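Local coordinates for protein DNA primase (PDB 2AU3) that probably synthesises the short RNA primers that DNA polymerase extends during DNA replication, using a zinc-binding domain and a TOPRIM-containing RNA polymerase core, at residues A[246-251]-A[262-267]; A[293-298]-A[327-332]; A[321-326]-A[342-347]. All coordinates share one frame; numbering follows the deposited sequence.

Contact 1 (A[246-251]-A[262-267])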
loop_
_atom_site.group_PDB
_atom_site.type_symbol
_atom_site.label_atom_id
_atom_site.label_comp_id
_atom_site.label_asym_id
_atom_site.label_seq_id
_atom_site.Cartn_x
_atom_site.Cartn_y
_atom_site.Cartn_z
ATOM N N PHE A 246 -12.699 -2.219 -11.106
ATOM C CA PHE A 246 -11.382 -2.047 -11.722
ATOM C C PHE A 246 -10.396 -1.455 -10.721
ATOM O O PHE A 246 -10.802 -0.947 -9.660
ATOM C CB PHE A 246 -11.471 -1.185 -13.000
ATOM C CG PHE A 246 -11.809 0.278 -12.743
ATOM C CD1 PHE A 246 -10.797 1.247 -12.719
ATOM C CD2 PHE A 246 -13.136 0.689 -12.551
ATOM C CE1 PHE A 246 -11.089 2.587 -12.491
ATOM C CE2 PHE A 246 -13.448 2.049 -12.320
ATOM C CZ PHE A 246 -12.414 2.999 -12.285
ATOM N N ALA A 247 -9.116 -1.509 -11.065
ATOM C CA ALA A 247 -8.082 -0.897 -10.268
ATOM C C ALA A 247 -7.378 0.124 -11.148
ATOM O O ALA A 247 -7.348 -0.031 -12.365
ATOM C CB ALA A 247 -7.076 -1.957 -9.784
ATOM N N ILE A 248 -6.776 1.136 -10.523
ATOM C CA ILE A 248 -5.909 2.062 -11.238
ATOM C C ILE A 248 -4.477 1.767 -10.766
ATOM O O ILE A 248 -4.256 1.674 -9.587
ATOM C CB ILE A 248 -6.301 3.540 -10.936
ATOM C CG1 ILE A 248 -7.724 3.840 -11.440
ATOM C CG2 ILE A 248 -5.220 4.525 -11.553
ATOM C CD1 ILE A 248 -8.449 5.056 -10.728
ATOM N N LEU A 249 -3.545 1.525 -11.705
ATOM C CA LEU A 249 -2.149 1.323 -11.377
ATOM C C LEU A 249 -1.359 2.579 -11.667
ATOM O O LEU A 249 -1.356 3.087 -12.788
ATOM C CB LEU A 249 -1.571 0.094 -12.148
ATOM C CG LEU A 249 -0.073 -0.235 -12.005
ATOM C CD1 LEU A 249 0.266 -0.848 -10.634
ATOM C CD2 LEU A 249 0.394 -1.161 -13.184
ATOM N N VAL A 250 -0.727 3.119 -10.628
ATOM C CA VAL A 250 0.140 4.290 -10.769
ATOM C C VAL A 250 1.558 3.851 -10.458
ATOM O O VAL A 250 1.749 2.725 -9.985
ATOM C CB VAL A 250 -0.299 5.476 -9.832
ATOM C CG1 VAL A 250 -1.696 5.986 -10.201
ATOM C CG2 VAL A 250 -0.251 5.082 -8.345
ATOM N N GLU A 251 2.551 4.714 -10.708
ATOM C CA GLU A 251 3.954 4.273 -10.660
ATOM C C GLU A 251 4.531 4.108 -9.275
ATOM O O GLU A 251 5.362 3.221 -9.051
ATOM C CB GLU A 251 4.874 5.209 -11.452
ATOM C CG GLU A 251 4.469 5.387 -12.906
ATOM C CD GLU A 251 5.570 5.990 -13.781
ATOM O OE1 GLU A 251 6.579 5.291 -14.031
ATOM O OE2 GLU A 251 5.399 7.147 -14.245
ATOM N N GLU A 262 -7.486 12.755 -3.308
ATOM C CA GLU A 262 -8.523 13.361 -4.124
ATOM C C GLU A 262 -9.753 12.461 -4.204
ATOM O O GLU A 262 -10.636 12.682 -5.030
ATOM C CB GLU A 262 -7.971 13.655 -5.530
ATOM C CG GLU A 262 -6.749 14.581 -5.559
ATOM C CD GLU A 262 -7.037 16.005 -5.085
ATOM O OE1 GLU A 262 -8.219 16.387 -5.038
ATOM O OE2 GLU A 262 -6.067 16.742 -4.747
ATOM N N GLY A 263 -9.810 11.443 -3.342
ATOM C CA GLY A 263 -10.937 10.521 -3.302
ATOM C C GLY A 263 -10.963 9.449 -4.407
ATOM O O GLY A 263 -12.003 8.870 -4.701
ATOM N N ILE A 264 -9.824 9.184 -5.024
ATOM C CA ILE A 264 -9.742 8.139 -6.025
ATOM C C ILE A 264 -9.019 6.995 -5.325
ATOM O O ILE A 264 -7.801 7.053 -5.140
ATOM C CB ILE A 264 -8.946 8.637 -7.242
ATOM C CG1 ILE A 264 -9.770 9.651 -8.030
ATOM C CG2 ILE A 264 -8.652 7.474 -8.220
ATOM C CD1 ILE A 264 -8.952 10.361 -9.120
ATOM N N ARG A 265 -9.760 5.982 -4.894
ATOM C CA ARG A 265 -9.228 5.104 -3.850
ATOM C C ARG A 265 -8.978 3.664 -4.304
ATOM O O ARG A 265 -8.452 2.851 -3.536
ATOM C CB ARG A 265 -10.169 5.104 -2.658
ATOM C CG ARG A 265 -10.340 6.463 -1.967
ATOM C CD ARG A 265 -11.331 6.352 -0.833
ATOM N NE ARG A 265 -11.547 7.600 -0.111
ATOM C CZ ARG A 265 -12.672 8.279 -0.152
ATOM N NH1 ARG A 265 -13.671 7.859 -0.909
ATOM N NH2 ARG A 265 -12.807 9.379 0.577
ATOM N N ASN A 266 -9.352 3.355 -5.551
ATOM C CA ASN A 266 -9.165 1.989 -6.055
ATOM C C ASN A 266 -7.845 1.935 -6.813
ATOM O O ASN A 266 -7.818 1.610 -7.970
ATOM C CB ASN A 266 -10.350 1.571 -6.957
ATOM C CG ASN A 266 -10.565 2.540 -8.137
ATOM O OD1 ASN A 266 -10.360 3.746 -8.002
ATOM N ND2 ASN A 266 -10.995 2.009 -9.274
ATOM N N VAL A 267 -6.765 2.259 -6.113
ATOM C CA VAL A 267 -5.440 2.565 -6.692
ATOM C C VAL A 267 -4.385 1.729 -5.980
ATOM O O VAL A 267 -4.404 1.638 -4.728
ATOM C CB VAL A 267 -5.055 4.061 -6.452
ATOM C CG1 VAL A 267 -3.729 4.433 -7.203
ATOM C CG2 VAL A 267 -6.170 4.996 -6.914
#

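Contact 2 (A[293-298]-A[327-332])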
loop_
_atom_site.group_PDB
_atom_site.type_symbol
_atom_site.label_atom_id
_atom_site.label_comp_id
_atom_site.label_asym_id
_atom_site.label_seq_id
_atom_site.Cartn_x
_atom_site.Cartn_y
_atom_site.Cartn_z
ATOM N N LEU A 293 -1.818 4.328 -15.276
ATOM C CA LEU A 293 -1.708 5.769 -15.304
ATOM C C LEU A 293 -0.338 6.171 -14.882
ATOM O O LEU A 293 -0.090 6.417 -13.691
ATOM C CB LEU A 293 -2.754 6.379 -14.358
ATOM C CG LEU A 293 -2.797 7.906 -14.208
ATOM C CD1 LEU A 293 -3.356 8.607 -15.440
ATOM C CD2 LEU A 293 -3.621 8.244 -13.012
ATOM N N TYR A 294 0.581 6.208 -15.841
ATOM C CA TYR A 294 1.955 6.532 -15.553
ATOM C C TYR A 294 2.203 7.961 -16.064
ATOM O O TYR A 294 1.308 8.577 -16.647
ATOM C CB TYR A 294 2.884 5.513 -16.223
ATOM C CG TYR A 294 2.964 4.130 -15.536
ATOM C CD1 TYR A 294 2.149 3.799 -14.441
ATOM C CD2 TYR A 294 3.856 3.167 -16.004
ATOM C CE1 TYR A 294 2.241 2.547 -13.837
ATOM C CE2 TYR A 294 3.965 1.924 -15.398
ATOM C CZ TYR A 294 3.142 1.617 -14.330
ATOM O OH TYR A 294 3.264 0.384 -13.759
ATOM N N ASP A 295 3.382 8.507 -15.801
ATOM C CA ASP A 295 3.698 9.872 -16.231
ATOM C C ASP A 295 3.500 10.088 -17.740
ATOM O O ASP A 295 3.765 9.203 -18.552
ATOM C CB ASP A 295 5.138 10.229 -15.845
ATOM C CG ASP A 295 5.336 10.337 -14.353
ATOM O OD1 ASP A 295 4.332 10.492 -13.612
ATOM O OD2 ASP A 295 6.481 10.283 -13.827
ATOM N N GLY A 296 3.084 11.295 -18.108
ATOM C CA GLY A 296 2.913 11.660 -19.499
ATOM C C GLY A 296 4.228 12.097 -20.125
ATOM O O GLY A 296 4.385 13.237 -20.565
ATOM N N ASP A 297 5.195 11.192 -20.141
ATOM C CA ASP A 297 6.413 11.429 -20.898
ATOM C C ASP A 297 6.882 10.111 -21.508
ATOM O O ASP A 297 6.237 9.070 -21.329
ATOM C CB ASP A 297 7.481 12.154 -20.055
ATOM C CG ASP A 297 8.001 11.326 -18.887
ATOM O OD1 ASP A 297 7.620 10.140 -18.735
ATOM O OD2 ASP A 297 8.855 11.778 -18.086
ATOM N N ASP A 298 7.993 10.161 -22.223
ATOM C CA ASP A 298 8.503 9.006 -22.902
ATOM C C ASP A 298 8.723 7.806 -21.988
ATOM O O ASP A 298 8.205 6.722 -22.253
ATOM C CB ASP A 298 9.797 9.344 -23.624
ATOM C CG ASP A 298 10.203 8.270 -24.570
ATOM O OD1 ASP A 298 9.452 8.027 -25.542
ATOM O OD2 ASP A 298 11.227 7.584 -24.398
ATOM N N TYR A 327 2.962 15.946 -17.944
ATOM C CA TYR A 327 2.179 15.863 -16.703
ATOM C C TYR A 327 2.346 14.532 -16.000
ATOM O O TYR A 327 2.226 13.486 -16.622
ATOM C CB TYR A 327 0.683 16.044 -17.004
ATOM C CG TYR A 327 0.306 17.471 -17.395
ATOM C CD1 TYR A 327 -0.278 18.338 -16.469
ATOM C CD2 TYR A 327 0.586 17.958 -18.663
ATOM C CE1 TYR A 327 -0.624 19.644 -16.820
ATOM C CE2 TYR A 327 0.263 19.276 -19.027
ATOM C CZ TYR A 327 -0.348 20.101 -18.100
ATOM O OH TYR A 327 -0.668 21.385 -18.440
ATOM N N ASP A 328 2.553 14.567 -14.683
ATOM C CA ASP A 328 2.350 13.372 -13.875
ATOM C C ASP A 328 0.951 13.514 -13.245
ATOM O O ASP A 328 0.314 14.551 -13.422
ATOM C CB ASP A 328 3.470 13.177 -12.833
ATOM C CG ASP A 328 3.499 14.256 -11.787
ATOM O OD1 ASP A 328 2.811 15.283 -11.976
ATOM O OD2 ASP A 328 4.185 14.157 -10.728
ATOM N N PRO A 329 0.421 12.472 -12.604
ATOM C CA PRO A 329 -0.891 12.602 -11.963
ATOM C C PRO A 329 -1.049 13.856 -11.081
ATOM O O PRO A 329 -2.080 14.501 -11.154
ATOM C CB PRO A 329 -1.003 11.317 -11.132
ATOM C CG PRO A 329 -0.236 10.321 -11.931
ATOM C CD PRO A 329 0.922 11.083 -12.553
ATOM N N ASP A 330 -0.041 14.176 -10.270
ATOM C CA ASP A 330 -0.074 15.307 -9.355
ATOM C C ASP A 330 -0.339 16.639 -10.097
ATOM O O ASP A 330 -1.254 17.378 -9.741
ATOM C CB ASP A 330 1.268 15.364 -8.623
ATOM C CG ASP A 330 1.442 16.605 -7.837
ATOM O OD1 ASP A 330 0.484 17.034 -7.121
ATOM O OD2 ASP A 330 2.522 17.221 -7.862
ATOM N N GLU A 331 0.447 16.903 -11.145
ATOM C CA GLU A 331 0.340 18.144 -11.926
ATOM C C GLU A 331 -0.951 18.206 -12.721
ATOM O O GLU A 331 -1.561 19.271 -12.850
ATOM C CB GLU A 331 1.550 18.290 -12.866
ATOM C CG GLU A 331 2.886 18.500 -12.139
ATOM C CD GLU A 331 3.010 19.863 -11.457
ATOM O OE1 GLU A 331 2.037 20.669 -11.484
ATOM O OE2 GLU A 331 4.090 20.126 -10.857
ATOM N N PHE A 332 -1.358 17.063 -13.282
ATOM C CA PHE A 332 -2.660 16.994 -13.950
ATOM C C PHE A 332 -3.807 17.383 -13.006
ATOM O O PHE A 332 -4.649 18.228 -13.334
ATOM C CB PHE A 332 -2.923 15.622 -14.583
ATOM C CG PHE A 332 -4.146 15.611 -15.470
ATOM C CD1 PHE A 332 -4.038 15.817 -16.835
ATOM C CD2 PHE A 332 -5.408 15.469 -14.924
ATOM C CE1 PHE A 332 -5.165 15.828 -17.645
ATOM C CE2 PHE A 332 -6.528 15.495 -15.706
ATOM C CZ PHE A 332 -6.419 15.662 -17.077
#

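Contact 3 (A[321-326]-A[342-347])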
loop_
_atom_site.group_PDB
_atom_site.type_symbol
_atom_site.label_atom_id
_atom_site.label_comp_id
_atom_site.label_asym_id
_atom_site.label_seq_id
_atom_site.Cartn_x
_atom_site.Cartn_y
_atom_site.Cartn_z
ATOM N N VAL A 321 -3.959 4.834 -19.742
ATOM C CA VAL A 321 -4.499 6.174 -19.604
ATOM C C VAL A 321 -3.329 7.061 -19.914
ATOM O O VAL A 321 -2.290 6.962 -19.261
ATOM C CB VAL A 321 -5.009 6.452 -18.176
ATOM C CG1 VAL A 321 -5.644 7.864 -18.060
ATOM C CG2 VAL A 321 -6.032 5.361 -17.745
ATOM N N TYR A 322 -3.508 7.887 -20.934
ATOM C CA TYR A 322 -2.478 8.789 -21.422
ATOM C C TYR A 322 -2.683 10.182 -20.879
ATOM O O TYR A 322 -3.593 10.901 -21.313
ATOM C CB TYR A 322 -2.524 8.846 -22.952
ATOM C CG TYR A 322 -2.292 7.486 -23.569
ATOM C CD1 TYR A 322 -1.044 6.877 -23.494
ATOM C CD2 TYR A 322 -3.336 6.779 -24.158
ATOM C CE1 TYR A 322 -0.825 5.583 -24.057
ATOM C CE2 TYR A 322 -3.129 5.501 -24.714
ATOM C CZ TYR A 322 -1.877 4.914 -24.652
ATOM O OH TYR A 322 -1.681 3.646 -25.187
ATOM N N LEU A 323 -1.844 10.548 -19.928
ATOM C CA LEU A 323 -1.685 11.940 -19.523
ATOM C C LEU A 323 -1.024 12.751 -20.637
ATOM O O LEU A 323 -0.160 12.232 -21.366
ATOM C CB LEU A 323 -0.824 12.010 -18.276
ATOM C CG LEU A 323 -1.480 11.471 -17.004
ATOM C CD1 LEU A 323 -0.445 11.397 -15.905
ATOM C CD2 LEU A 323 -2.640 12.366 -16.613
ATOM N N PRO A 324 -1.390 14.025 -20.753
ATOM C CA PRO A 324 -0.742 14.903 -21.740
ATOM C C PRO A 324 0.744 15.102 -21.423
ATOM O O PRO A 324 1.165 15.006 -20.260
ATOM C CB PRO A 324 -1.528 16.212 -21.621
ATOM C CG PRO A 324 -2.146 16.165 -20.297
ATOM C CD PRO A 324 -2.430 14.733 -19.978
ATOM N N GLU A 325 1.526 15.365 -22.474
ATOM C CA GLU A 325 2.979 15.438 -22.377
ATOM C C GLU A 325 3.385 16.348 -21.275
ATOM O O GLU A 325 2.903 17.472 -21.192
ATOM C CB GLU A 325 3.606 15.943 -23.687
ATOM C CG GLU A 325 5.124 15.999 -23.635
ATOM C CD GLU A 325 5.742 14.609 -23.523
ATOM O OE1 GLU A 325 5.153 13.653 -24.057
ATOM O OE2 GLU A 325 6.818 14.470 -22.906
ATOM N N GLY A 326 4.275 15.858 -20.420
ATOM C CA GLY A 326 4.817 16.680 -19.356
ATOM C C GLY A 326 4.103 16.641 -18.019
ATOM O O GLY A 326 4.598 17.238 -17.057
ATOM N N ARG A 342 -10.687 11.706 -13.213
ATOM C CA ARG A 342 -11.675 10.623 -13.235
ATOM C C ARG A 342 -12.253 10.465 -14.637
ATOM O O ARG A 342 -12.353 9.334 -15.166
ATOM C CB ARG A 342 -12.805 10.903 -12.249
ATOM C CG ARG A 342 -12.565 10.457 -10.831
ATOM C CD ARG A 342 -13.848 10.316 -9.992
ATOM N NE ARG A 342 -13.566 10.555 -8.583
ATOM C CZ ARG A 342 -14.436 10.390 -7.584
ATOM N NH1 ARG A 342 -15.675 9.957 -7.818
ATOM N NH2 ARG A 342 -14.056 10.651 -6.338
ATOM N N ARG A 343 -12.606 11.593 -15.256
ATOM C CA ARG A 343 -13.106 11.551 -16.615
ATOM C C ARG A 343 -12.070 11.027 -17.636
ATOM O O ARG A 343 -12.416 10.223 -18.515
ATOM C CB ARG A 343 -13.685 12.909 -17.024
ATOM C CG ARG A 343 -14.842 13.388 -16.085
ATOM C CD ARG A 343 -16.114 12.527 -16.157
ATOM N NE ARG A 343 -16.501 12.242 -17.548
ATOM C CZ ARG A 343 -17.248 13.040 -18.313
ATOM N NH1 ARG A 343 -17.712 14.189 -17.839
ATOM N NH2 ARG A 343 -17.521 12.690 -19.570
ATOM N N LEU A 344 -10.820 11.481 -17.534
ATOM C CA LEU A 344 -9.746 10.994 -18.423
ATOM C C LEU A 344 -9.631 9.459 -18.331
ATOM O O LEU A 344 -9.516 8.736 -19.345
ATOM C CB LEU A 344 -8.406 11.621 -18.029
ATOM C CG LEU A 344 -7.231 11.258 -18.978
ATOM C CD1 LEU A 344 -7.464 11.902 -20.344
ATOM C CD2 LEU A 344 -5.899 11.713 -18.410
ATOM N N ILE A 345 -9.638 8.978 -17.094
ATOM C CA ILE A 345 -9.491 7.573 -16.820
ATOM C C ILE A 345 -10.658 6.813 -17.467
ATOM O O ILE A 345 -10.442 5.895 -18.272
ATOM C CB ILE A 345 -9.391 7.351 -15.293
ATOM C CG1 ILE A 345 -8.022 7.826 -14.791
ATOM C CG2 ILE A 345 -9.640 5.860 -14.925
ATOM C CD1 ILE A 345 -7.901 7.921 -13.258
ATOM N N ASN A 346 -11.882 7.248 -17.171
ATOM C CA ASN A 346 -13.067 6.675 -17.808
ATOM C C ASN A 346 -13.116 6.693 -19.349
ATOM O O ASN A 346 -13.549 5.702 -19.984
ATOM C CB ASN A 346 -14.343 7.291 -17.225
ATOM C CG ASN A 346 -15.608 6.571 -17.700
ATOM O OD1 ASN A 346 -15.933 5.484 -17.213
ATOM N ND2 ASN A 346 -16.322 7.174 -18.662
ATOM N N SER A 347 -12.659 7.796 -19.946
ATOM C CA SER A 347 -12.649 7.971 -21.403
ATOM C C SER A 347 -11.581 7.129 -22.123
ATOM O O SER A 347 -11.581 7.036 -23.359
ATOM C CB SER A 347 -12.444 9.449 -21.758
ATOM O OG SER A 347 -11.048 9.807 -21.715
#

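Contact 1 (A[246-251]-A[262-267])
Strand 247-249 and the start of strand 267-270 run parallel, I248 bridging to V267 with CA atoms 4.6 Å apart, and I248 N gives a bond of 2.8 Å to N266 O that lies in the carbonyl plane. The same carbonyl collects a CA-H contact from A247, while V267 CA faces I248 O. N266, centre of an inverse gamma turn, reaches back with CG lying between the backbone N and C (chi1 57°). Its ND2 donates to F246 O at 3.0 Å; F246 O lies near the amide plane, but ND2 sits well above the F246 carbonyl plane. ND2 also stands over one face of the F246 ring, toward the rim, 3.3 Å from CE1, with ring and amide planes 80° apart. I248 CD1 touches both N266 OD1 (3.6 Å) and I264 CG2, the latter at a tight 3.5 Å. Farther along, the V250 and V267 side chains cross at about a right angle, V250 CG2 to V267 CG1 3.7 Å. G263 ends helix 253-261 in a Schellman motif, after which a short link, 264-266, leads into the parallel neighbouring strand: a beta-alpha-beta crossover of the TOPRIM fold, with E251, a predicted magnesium ligand, just past the first strand.

Contact 2 (A[293-298]-A[327-332])
Segment 293-298 leaves strand 289-293 and passes the N-terminus of helix 329-336, D295 and D328 being the closest pair with CA atoms 4.4 Å apart. One backbone hydrogen bond joins the two segments, G296 N to Y327 O at 2.8 Å, nearly straight (159°) and in the carbonyl plane. G296, whose N-H faces Y327 O, is the centre of an inverse gamma turn. D295 and D328 lie side by side and point the same way, their carboxylate planes 58° apart. D295 CG stands beside its backbone N (chi1 -68°), which brings OD1 to 2.9 Å from D328 CB and 3.6 Å from P329 CD. D295 and D297, in the loop after strand 289-293, form the DxD motif of the TOPRIM fold and are predicted magnesium ligands. D328 has CG between its backbone N and C and turns its carboxylate to the helix, where OD1 takes the E331 N-H at 3.0 Å as an N-cap. The charged oxygens stay apart, D295 OD1 to D328 OD2 4.7 Å; the neighbouring negative charge would probably make D295 somewhat harder to ionise in the absence of a cation. On the other flank L293, CG anti to its N, slides CD2 past P329 CG at 4.1 Å, while the Y327 hydroxyl is hydrogen-bonded to E335 of helix 329-336.

Contact 3 (A[321-326]-A[342-347])
The chain leaving the edge strand 317-321 runs past the last turns of helix 338-347, V321 and I345 being the nearest backbone pair at 5.9 Å between CA atoms. L344 is the main bump. Its CG is anti to the backbone N (chi1 -175°), which sends the isobutyl group straight off the helix toward 321-326, and the hollow that receives it is lined by the V321 side chain, the carbonyl of Y322 and the end of L323. V321 CG1, itself anti to its backbone N, meets the L344 branch point, 3.9 Å from CG, the two side chains crossing obliquely. L344 CD2 goes deepest: it touches L323 CD2 at 3.8 Å, where the two leucines cross at about a right angle, and lies equally close, 3.8 Å, to Y322 O. L323 reaches this methyl by bringing its end back, CG beside the backbone N (chi1 -70°) and the chain extended beyond it. One helix position on, I345 CG1 meets the same V321 methyl, CG1, from another direction, at 4.0 Å, so this one methyl is a small knob in the notch between L344 and I345. The Y322 ring leads away from the helix and its part is the backbone carbonyl. V321 and L323 also pack on L293 of strand 289-293, and I345 on Y291, which lays helix 338-347 across the face of the sheet that carries V321, Y291 and I248. At the C-terminal end of the helix segment S347 OG donates to L344 O at 3.0 Å. Side chains meet across the two segments through aliphatic carbons alone, so fit of shape rather than directional bonding holds the helix here, and the polar atom that L344 does meet, Y322 O, is approached by a methyl carbon.

Overall arrangement
The three contacts follow one sheet of the TOPRIM domain outward from its parallel interior to edge strand 317-321. Contacts 1 and 2, centres 14 Å apart, meet at the predicted magnesium site: L249 O pairs with L293 N at 2.8 Å, and E251 OE2 takes the D295 N-H at 2.9 Å, so the acid after one strand helps to position the acidic loop after the next. Contacts 2 and 3 lie closest, 9 Å between centres; G296 O and G326 N are 2.6 Å apart, and L293 CD1 meets V321 CG1. Contact 3 reaches contact 1, 13 Å away, through I345 CD1 and I248 CD1, 3.9 Å apart, so helix 338-347 spans both.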